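Local atomic coordinates of putative exported protein (Bacteroides fragilis, PDB entry 3FZX), a protein that is of unknown function but binds calcium and probably belongs with exported lipid-binding proteins that share a LolA/LolB-like beta-barrel. Residues 86-91 with 172-177; 92-97 with 139-144; 44-49 with 72-77. All coordinates share one frame; numbering follows the deposited sequence.

Contact 1 of 3, residues 86-91 with 172-177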
loop_
_atom_site.group_PDB
_atom_site.type_symbol
_atom_site.label_atom_id
_atom_site.label_comp_id
_atom_site.label_asym_id
_atom_site.label_seq_id
_atom_site.Cartn_x
_atom_site.Cartn_y
_atom_site.Cartn_z
ATOM N N ALA A 86 10.465 -8.479 -4.532
ATOM C CA ALA A 86 11.015 -8.181 -5.872
ATOM C C ALA A 86 12.438 -8.741 -6.079
ATOM O O ALA A 86 12.925 -8.756 -7.215
ATOM C CB ALA A 86 10.990 -6.672 -6.187
ATOM N N THR A 87 13.094 -9.221 -5.021
ATOM C CA THR A 87 14.378 -9.890 -5.202
ATOM C C THR A 87 14.211 -11.305 -5.741
ATOM O O THR A 87 15.194 -11.989 -5.940
ATOM C CB THR A 87 15.269 -9.920 -3.938
ATOM O OG1 THR A 87 14.807 -10.922 -3.034
ATOM C CG2 THR A 87 15.304 -8.576 -3.253
ATOM N N PHE A 88 12.986 -11.756 -6.002
ATOM C CA PHE A 88 12.796 -13.061 -6.658
ATOM C C PHE A 88 13.333 -12.938 -8.094
ATOM O O PHE A 88 13.205 -11.886 -8.700
ATOM C CB PHE A 88 11.322 -13.453 -6.649
ATOM C CG PHE A 88 10.751 -13.751 -5.259
ATOM C CD1 PHE A 88 11.495 -13.564 -4.080
ATOM C CD2 PHE A 88 9.425 -14.181 -5.134
ATOM C CE1 PHE A 88 10.940 -13.835 -2.825
ATOM C CE2 PHE A 88 8.860 -14.449 -3.875
ATOM C CZ PHE A 88 9.620 -14.266 -2.724
ATOM N N PRO A 89 13.975 -13.990 -8.633
ATOM C CA PRO A 89 14.578 -13.878 -9.968
ATOM C C PRO A 89 13.647 -13.437 -11.116
ATOM O O PRO A 89 14.065 -12.661 -11.991
ATOM C CB PRO A 89 15.090 -15.302 -10.227
ATOM C CG PRO A 89 15.394 -15.828 -8.893
ATOM C CD PRO A 89 14.343 -15.263 -7.982
ATOM N N THR A 90 12.413 -13.934 -11.111
ATOM C CA THR A 90 11.409 -13.554 -12.124
ATOM C C THR A 90 11.227 -12.055 -12.110
ATOM O O THR A 90 11.174 -11.429 -13.149
ATOM C CB THR A 90 10.039 -14.278 -11.895
ATOM O OG1 THR A 90 10.249 -15.688 -11.961
ATOM C CG2 THR A 90 8.990 -13.885 -12.936
ATOM N N ALA A 91 11.210 -11.478 -10.919
ATOM C CA ALA A 91 11.056 -10.045 -10.760
ATOM C C ALA A 91 12.297 -9.303 -11.250
ATOM O O ALA A 91 12.217 -8.401 -12.104
ATOM C CB ALA A 91 10.777 -9.730 -9.315
HETATM N N MSE A 172 4.645 -19.071 -1.888
HETATM C CA MSE A 172 4.398 -18.070 -2.922
HETATM C C MSE A 172 4.012 -18.629 -4.297
HETATM O O MSE A 172 4.322 -19.770 -4.630
HETATM C CB MSE A 172 5.553 -17.056 -3.036
HETATM C CG MSE A 172 6.571 -17.346 -4.086
HETATM SE SE MSE A 172 7.882 -18.521 -3.391
HETATM C CE MSE A 172 9.386 -17.289 -3.159
ATOM N N ASN A 173 3.255 -17.802 -5.019
ATOM C CA ASN A 173 2.855 -18.068 -6.392
ATOM C C ASN A 173 3.372 -16.902 -7.217
ATOM O O ASN A 173 3.189 -15.737 -6.844
ATOM C CB ASN A 173 1.334 -18.182 -6.513
ATOM C CG ASN A 173 0.786 -19.431 -5.836
ATOM O OD1 ASN A 173 1.541 -20.306 -5.407
ATOM N ND2 ASN A 173 -0.532 -19.519 -5.742
ATOM N N ILE A 174 4.061 -17.219 -8.311
ATOM C CA ILE A 174 4.612 -16.209 -9.210
ATOM C C ILE A 174 4.039 -16.459 -10.600
ATOM O O ILE A 174 4.232 -17.531 -11.163
ATOM C CB ILE A 174 6.117 -16.316 -9.298
ATOM C CG1 ILE A 174 6.738 -16.193 -7.906
ATOM C CG2 ILE A 174 6.651 -15.288 -10.314
ATOM C CD1 ILE A 174 8.093 -16.862 -7.787
ATOM N N TRP A 175 3.316 -15.490 -11.133
ATOM C CA TRP A 175 2.717 -15.603 -12.436
ATOM C C TRP A 175 3.239 -14.513 -13.345
ATOM O O TRP A 175 3.379 -13.378 -12.924
ATOM C CB TRP A 175 1.229 -15.449 -12.308
ATOM C CG TRP A 175 0.538 -15.515 -13.638
ATOM C CD1 TRP A 175 0.093 -16.629 -14.249
ATOM C CD2 TRP A 175 0.239 -14.421 -14.525
ATOM N NE1 TRP A 175 -0.467 -16.319 -15.450
ATOM C CE2 TRP A 175 -0.388 -14.970 -15.657
ATOM C CE3 TRP A 175 0.457 -13.037 -14.476
ATOM C CZ2 TRP A 175 -0.837 -14.181 -16.742
ATOM C CZ3 TRP A 175 0.026 -12.248 -15.553
ATOM C CH2 TRP A 175 -0.605 -12.826 -16.675
ATOM N N THR A 176 3.577 -14.882 -14.572
ATOM C CA THR A 176 3.796 -13.943 -15.680
ATOM C C THR A 176 2.960 -14.534 -16.804
ATOM O O THR A 176 2.489 -15.665 -16.683
ATOM C CB THR A 176 5.253 -13.876 -16.186
ATOM O OG1 THR A 176 5.581 -15.100 -16.873
ATOM C CG2 THR A 176 6.202 -13.624 -15.065
ATOM N N PRO A 177 2.743 -13.762 -17.889
ATOM C CA PRO A 177 2.023 -14.330 -19.037
ATOM C C PRO A 177 2.710 -15.561 -19.645
ATOM O O PRO A 177 2.041 -16.334 -20.289
ATOM C CB PRO A 177 2.012 -13.181 -20.049
ATOM C CG PRO A 177 2.149 -11.949 -19.199
ATOM C CD PRO A 177 3.041 -12.330 -18.086
#
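F88, at the N-cap position of the short helix 89-94, and T90 in its opening turn press this helix against strand 161-175 of a closed antiparallel barrel. M172, I174 and T176, every second residue of 172-177, point their side chains toward the helix. F88 and the selenomethionine M172 make a Met-aromatic contact, the SE atom of M172 lying 5.1 Å from the F88 ring centroid and 46° off the ring normal, an oblique approach. I174 comes in from farther along the strand and brings CD1 to 4.0 Å from F88 CD2. T90 turns its methyl inward: with CG2 anti to the backbone N, this atom sits 3.8 Å from I174 CG2, the two side chains sliding past each other in opposite directions. The same methyl then meets T176 CG2 at 3.5 Å, tip to tip, while T176 OG1 is engaged by the backbone N of E179. No hydrogen bond crosses between 86-91 and 172-177, so apolar packing carries the contact. F88 also rests on I143 of strand 136-158 and Q200 of strand 194-202, and T90 on I181 of strand 180-190, which places the helix start across several strands of the barrel.

Contact 2 of 3, residues 92-97 with 139-144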
loop_
_atom_site.group_PDB
_atom_site.type_symbol
_atom_site.label_atom_id
_atom_site.label_comp_id
_atom_site.label_asym_id
_atom_site.label_seq_id
_atom_site.Cartn_x
_atom_site.Cartn_y
_atom_site.Cartn_z
ATOM N N LEU A 92 13.454 -9.709 -10.726
ATOM C CA LEU A 92 14.712 -9.053 -11.055
ATOM C C LEU A 92 14.935 -9.038 -12.557
ATOM O O LEU A 92 15.294 -8.009 -13.128
ATOM C CB LEU A 92 15.890 -9.747 -10.351
ATOM C CG LEU A 92 15.883 -9.592 -8.833
ATOM C CD1 LEU A 92 16.922 -10.530 -8.180
ATOM C CD2 LEU A 92 16.095 -8.087 -8.508
ATOM N N ASN A 93 14.674 -10.179 -13.180
ATOM C CA ASN A 93 14.901 -10.366 -14.609
ATOM C C ASN A 93 13.935 -9.652 -15.541
ATOM O O ASN A 93 14.212 -9.568 -16.716
ATOM C CB ASN A 93 14.949 -11.864 -14.944
ATOM C CG ASN A 93 16.199 -12.553 -14.369
ATOM O OD1 ASN A 93 17.081 -11.895 -13.848
ATOM N ND2 ASN A 93 16.264 -13.871 -14.463
HETATM N N MSE A 94 12.819 -9.126 -15.056
HETATM C CA MSE A 94 11.921 -8.404 -15.955
HETATM C C MSE A 94 11.989 -6.895 -15.759
HETATM O O MSE A 94 11.329 -6.155 -16.494
HETATM C CB MSE A 94 10.489 -8.961 -15.913
HETATM C CG MSE A 94 9.829 -9.142 -14.561
HETATM SE SE MSE A 94 9.191 -7.477 -13.812
HETATM C CE MSE A 94 7.505 -7.210 -14.885
HETATM N N MSE A 95 12.816 -6.430 -14.817
HETATM C CA MSE A 95 12.853 -5.001 -14.471
HETATM C C MSE A 95 13.637 -4.137 -15.438
HETATM O O MSE A 95 14.693 -4.525 -15.926
HETATM C CB MSE A 95 13.468 -4.776 -13.101
HETATM C CG MSE A 95 12.518 -4.849 -11.904
HETATM SE SE MSE A 95 13.688 -4.972 -10.318
HETATM C CE MSE A 95 12.281 -5.687 -9.146
ATOM N N ASN A 96 13.097 -2.952 -15.681
ATOM C CA ASN A 96 13.798 -1.877 -16.356
ATOM C C ASN A 96 13.201 -0.550 -15.841
ATOM O O ASN A 96 12.294 -0.544 -14.985
ATOM C CB ASN A 96 13.756 -2.037 -17.885
ATOM C CG ASN A 96 12.344 -2.176 -18.430
ATOM O OD1 ASN A 96 11.461 -1.370 -18.121
ATOM N ND2 ASN A 96 12.126 -3.201 -19.259
ATOM N N ALA A 97 13.736 0.565 -16.320
ATOM C CA ALA A 97 13.313 1.888 -15.869
ATOM C C ALA A 97 11.815 2.155 -16.028
ATOM O O ALA A 97 11.277 2.972 -15.303
ATOM C CB ALA A 97 14.109 2.959 -16.597
ATOM N N ASN A 139 4.987 -7.368 -20.533
ATOM C CA ASN A 139 5.991 -7.530 -19.503
ATOM C C ASN A 139 5.394 -7.150 -18.147
ATOM O O ASN A 139 5.557 -6.034 -17.684
ATOM C CB ASN A 139 7.252 -6.713 -19.805
ATOM C CG ASN A 139 8.305 -6.881 -18.755
ATOM O OD1 ASN A 139 8.350 -7.905 -18.083
ATOM N ND2 ASN A 139 9.141 -5.857 -18.568
ATOM N N ARG A 140 4.693 -8.098 -17.536
ATOM C CA ARG A 140 4.178 -7.934 -16.182
ATOM C C ARG A 140 4.285 -9.219 -15.365
ATOM O O ARG A 140 4.492 -10.302 -15.915
ATOM C CB ARG A 140 2.730 -7.473 -16.226
ATOM C CG ARG A 140 1.762 -8.419 -16.836
ATOM C CD ARG A 140 0.421 -7.737 -16.976
ATOM N NE ARG A 140 -0.630 -8.675 -17.358
ATOM C CZ ARG A 140 -0.794 -9.183 -18.584
ATOM N NH1 ARG A 140 0.035 -8.906 -19.586
ATOM N NH2 ARG A 140 -1.780 -10.012 -18.804
ATOM N N ALA A 141 4.094 -9.093 -14.057
ATOM C CA ALA A 141 4.218 -10.222 -13.154
ATOM C C ALA A 141 3.392 -9.982 -11.901
ATOM O O ALA A 141 3.143 -8.839 -11.540
ATOM C CB ALA A 141 5.701 -10.404 -12.780
ATOM N N GLU A 142 2.987 -11.066 -11.249
ATOM C CA GLU A 142 2.345 -11.026 -9.937
ATOM C C GLU A 142 3.043 -11.993 -8.977
ATOM O O GLU A 142 3.244 -13.178 -9.321
ATOM C CB GLU A 142 0.891 -11.409 -10.042
ATOM C CG GLU A 142 0.148 -11.423 -8.696
ATOM C CD GLU A 142 -1.311 -11.820 -8.844
ATOM O OE1 GLU A 142 -2.159 -10.968 -9.147
ATOM O OE2 GLU A 142 -1.627 -12.999 -8.633
ATOM N N ILE A 143 3.416 -11.498 -7.792
ATOM C CA ILE A 143 4.004 -12.356 -6.739
ATOM C C ILE A 143 3.091 -12.355 -5.512
ATOM O O ILE A 143 2.933 -11.327 -4.837
ATOM C CB ILE A 143 5.420 -11.930 -6.301
ATOM C CG1 ILE A 143 6.387 -11.853 -7.498
ATOM C CG2 ILE A 143 5.996 -12.973 -5.290
ATOM C CD1 ILE A 143 7.702 -11.122 -7.191
ATOM N N SER A 144 2.482 -13.496 -5.239
ATOM C CA SER A 144 1.588 -13.637 -4.099
ATOM C C SER A 144 2.312 -14.369 -2.983
ATOM O O SER A 144 2.843 -15.457 -3.208
ATOM C CB SER A 144 0.350 -14.419 -4.504
ATOM O OG SER A 144 -0.676 -14.210 -3.549
#
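M94 and N139 meet through both ends of one amide. N139 ND2 donates to the main-chain M94 O at 3.0 Å, an almost straight bond (175°) that lies in the carbonyl plane and in the amide plane alike, which fixes the rotation of the N139 amide. Its other end, N139 OD1, is turned to the aliphatic part of the same residue, 3.2 Å from M94 CB and 3.4 Å from M94 CE. The selenomethionine chain curls back, bent at chi2 and again at chi3 (77° each), and its methyl CE settles 3.6 Å from R140 CA and 4.2 Å from A141 CB. N139 ND2 also donates to Q133 OE1, its strongest polar partner, and N139 is paired with Q133 through the backbone, so strand 127-133 positions the amide that holds M94. Q133 OE1 receives a weak bond from N96 ND2 as well, while N96 OD1 takes the backbone N of D98. The R140 side chain starts away from 92-97; its NH1 is bound to K137 O and its NH2 to E43 O of the second subunit. The arrangement is a side-chain-to-main-chain bond joining the chain near the end of helix 89-94 to the antiparallel hairpin 127-133/136-158 of the barrel.

Contact 3 of 3, residues 44-49 with 72-77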
loop_
_atom_site.group_PDB
_atom_site.type_symbol
_atom_site.label_atom_id
_atom_site.label_comp_id
_atom_site.label_asym_id
_atom_site.label_seq_id
_atom_site.Cartn_x
_atom_site.Cartn_y
_atom_site.Cartn_z
ATOM N N TYR A 44 4.967 10.339 14.338
ATOM C CA TYR A 44 3.549 10.470 14.548
ATOM C C TYR A 44 3.268 9.938 15.951
ATOM O O TYR A 44 4.011 9.105 16.450
ATOM C CB TYR A 44 2.782 9.670 13.494
ATOM C CG TYR A 44 2.822 10.281 12.115
ATOM C CD1 TYR A 44 1.853 11.203 11.727
ATOM C CD2 TYR A 44 3.838 9.969 11.204
ATOM C CE1 TYR A 44 1.880 11.788 10.474
ATOM C CE2 TYR A 44 3.868 10.564 9.926
ATOM C CZ TYR A 44 2.879 11.454 9.581
ATOM O OH TYR A 44 2.872 12.045 8.353
ATOM N N PRO A 45 2.196 10.415 16.603
ATOM C CA PRO A 45 1.907 9.894 17.941
ATOM C C PRO A 45 1.864 8.364 17.949
ATOM O O PRO A 45 2.478 7.736 18.789
ATOM C CB PRO A 45 0.522 10.474 18.262
ATOM C CG PRO A 45 0.305 11.580 17.273
ATOM C CD PRO A 45 1.068 11.186 16.057
ATOM N N SER A 46 1.214 7.777 16.956
ATOM C CA SER A 46 1.066 6.322 16.879
ATOM C C SER A 46 2.300 5.533 16.417
ATOM O O SER A 46 2.181 4.319 16.196
ATOM C CB SER A 46 -0.078 6.007 15.914
ATOM O OG SER A 46 0.269 6.461 14.621
ATOM N N GLY A 47 3.458 6.181 16.261
ATOM C CA GLY A 47 4.625 5.523 15.667
ATOM C C GLY A 47 5.262 6.305 14.521
ATOM O O GLY A 47 4.842 7.395 14.180
HETATM N N MSE A 48 6.260 5.718 13.903
HETATM C CA MSE A 48 7.108 6.391 12.924
HETATM C C MSE A 48 6.806 6.014 11.465
HETATM O O MSE A 48 6.325 4.916 11.182
HETATM C CB MSE A 48 8.544 5.990 13.269
HETATM C CG MSE A 48 9.641 6.393 12.331
HETATM SE SE MSE A 48 11.346 6.385 13.403
HETATM C CE MSE A 48 11.321 4.489 13.948
ATOM N N GLU A 49 7.112 6.938 10.555
ATOM C CA GLU A 49 7.021 6.723 9.121
ATOM C C GLU A 49 8.400 6.973 8.510
ATOM O O GLU A 49 8.986 8.038 8.734
ATOM C CB GLU A 49 6.047 7.703 8.491
ATOM C CG GLU A 49 5.744 7.411 7.021
ATOM C CD GLU A 49 4.501 6.567 6.837
ATOM O OE1 GLU A 49 4.116 5.823 7.774
ATOM O OE2 GLU A 49 3.886 6.665 5.743
ATOM N N ARG A 72 6.795 1.551 8.282
ATOM C CA ARG A 72 6.040 2.241 9.300
ATOM C C ARG A 72 5.599 1.428 10.508
ATOM O O ARG A 72 5.376 0.228 10.426
ATOM C CB ARG A 72 4.783 2.915 8.717
ATOM C CG ARG A 72 3.708 1.977 8.241
ATOM C CD ARG A 72 2.309 2.620 8.045
ATOM N NE ARG A 72 2.298 3.791 7.173
ATOM C CZ ARG A 72 1.222 4.274 6.547
ATOM N NH1 ARG A 72 0.047 3.654 6.597
ATOM N NH2 ARG A 72 1.333 5.377 5.812
ATOM N N CYS A 73 5.427 2.168 11.597
ATOM C CA CYS A 73 4.902 1.685 12.848
ATOM C C CYS A 73 3.614 2.449 13.068
ATOM O O CYS A 73 3.602 3.667 13.025
ATOM C CB CYS A 73 5.880 2.021 13.981
ATOM S SG CYS A 73 6.059 0.710 15.101
ATOM N N SER A 74 2.531 1.726 13.255
ATOM C CA SER A 74 1.270 2.320 13.625
ATOM C C SER A 74 0.655 1.514 14.778
ATOM O O SER A 74 0.431 0.308 14.665
ATOM C CB SER A 74 0.329 2.370 12.457
ATOM O OG SER A 74 -0.892 2.881 12.942
ATOM N N ASP A 75 0.386 2.206 15.879
ATOM C CA ASP A 75 0.013 1.584 17.143
ATOM C C ASP A 75 1.154 0.637 17.488
ATOM O O ASP A 75 2.329 1.055 17.434
ATOM C CB ASP A 75 -1.387 0.951 17.089
ATOM C CG ASP A 75 -2.509 2.005 17.106
ATOM O OD1 ASP A 75 -2.263 3.165 17.533
ATOM O OD2 ASP A 75 -3.647 1.664 16.702
ATOM N N GLY A 76 0.890 -0.616 17.803
ATOM C CA GLY A 76 2.016 -1.496 18.105
ATOM C C GLY A 76 2.658 -2.140 16.892
ATOM O O GLY A 76 3.690 -2.797 17.043
ATOM N N ASN A 77 2.110 -1.894 15.694
ATOM C CA ASN A 77 2.363 -2.736 14.518
ATOM C C ASN A 77 3.214 -2.173 13.400
ATOM O O ASN A 77 2.934 -1.102 12.835
ATOM C CB ASN A 77 1.017 -3.202 13.976
ATOM C CG ASN A 77 0.083 -3.651 15.111
ATOM O OD1 ASN A 77 0.538 -4.208 16.120
ATOM N ND2 ASN A 77 -1.202 -3.355 14.980
#
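E49 and R72 are brought side by side by bends in both chains: E49 CG stands anti to its backbone N (chi1 -172°) before the chain bends at chi2, and R72 folds at chi3 (54°), which carries NE toward the carboxylate. The two side chains point the same way, and the arginine grips the glutamate side-on with two nitrogens. R72 NH2 meets E49 OE2 at 2.9 Å, nearly straight, in the guanidinium plane and on the syn lone pair. R72 NE reaches E49 OE1 at 2.8 Å, also on the syn side but tilted from both planes, as expected where carboxylate and guanidinium are turned 33° apart. The salt bridge is buried, and the second subunit supplies further partners: its R130 binds E49 OE1 and its Y132 OH binds E49 OE2, while T128 O and M102 O of that subunit accept from R72 NH1 and NH2. E49 thus lies between two arginines at the dimer interface, an arrangement consistent with a charged carboxylate.

E49 and R72 form a non-hydrogen-bonded antiparallel pair, their CA atoms 4.6 Å apart, in the hairpin 47-58/63-74 of the up-and-down barrel. Next along the ladder, C73 N donates to M48 O at 2.9 Å. Beyond this the strands give way to two tight turns, a type I turn from Y44 to G47 and a type II' turn from S74 to N77, each closing onto a different neighbouring strand. G47, lacking a side chain, lets C73 O approach its CA to 3.4 Å. Between the turns D75 N reaches S46 O at 2.8 Å in a weak, strongly bent hydrogen bond. S46 CB lies 3.9 Å from D75 OD1, while S46 OG turns to R130 of the second subunit.

Overall arrangement
Contacts 1 and 2 are neighbours, their centres 7 Å apart: both use helix 89-94, and their strands 161-175 and 136-158 are adjacent in the barrel, with W175 O 2.9 Å from E142 N in a probable hydrogen bond. Contact 3 lies far off in the same sheet, its centre 30 Å from that of contact 1 and 31 Å from that of contact 2, with nearest atoms about 17 and 19 Å away. Dimerisation bridges this gap. W175 packs on P45 of the second subunit, and R140 and E142 pack on Y44 of that subunit, so the turn of contact 3 meets its partner's strands. All three contacts lie away from the calcium sites at G119, D121 and D122.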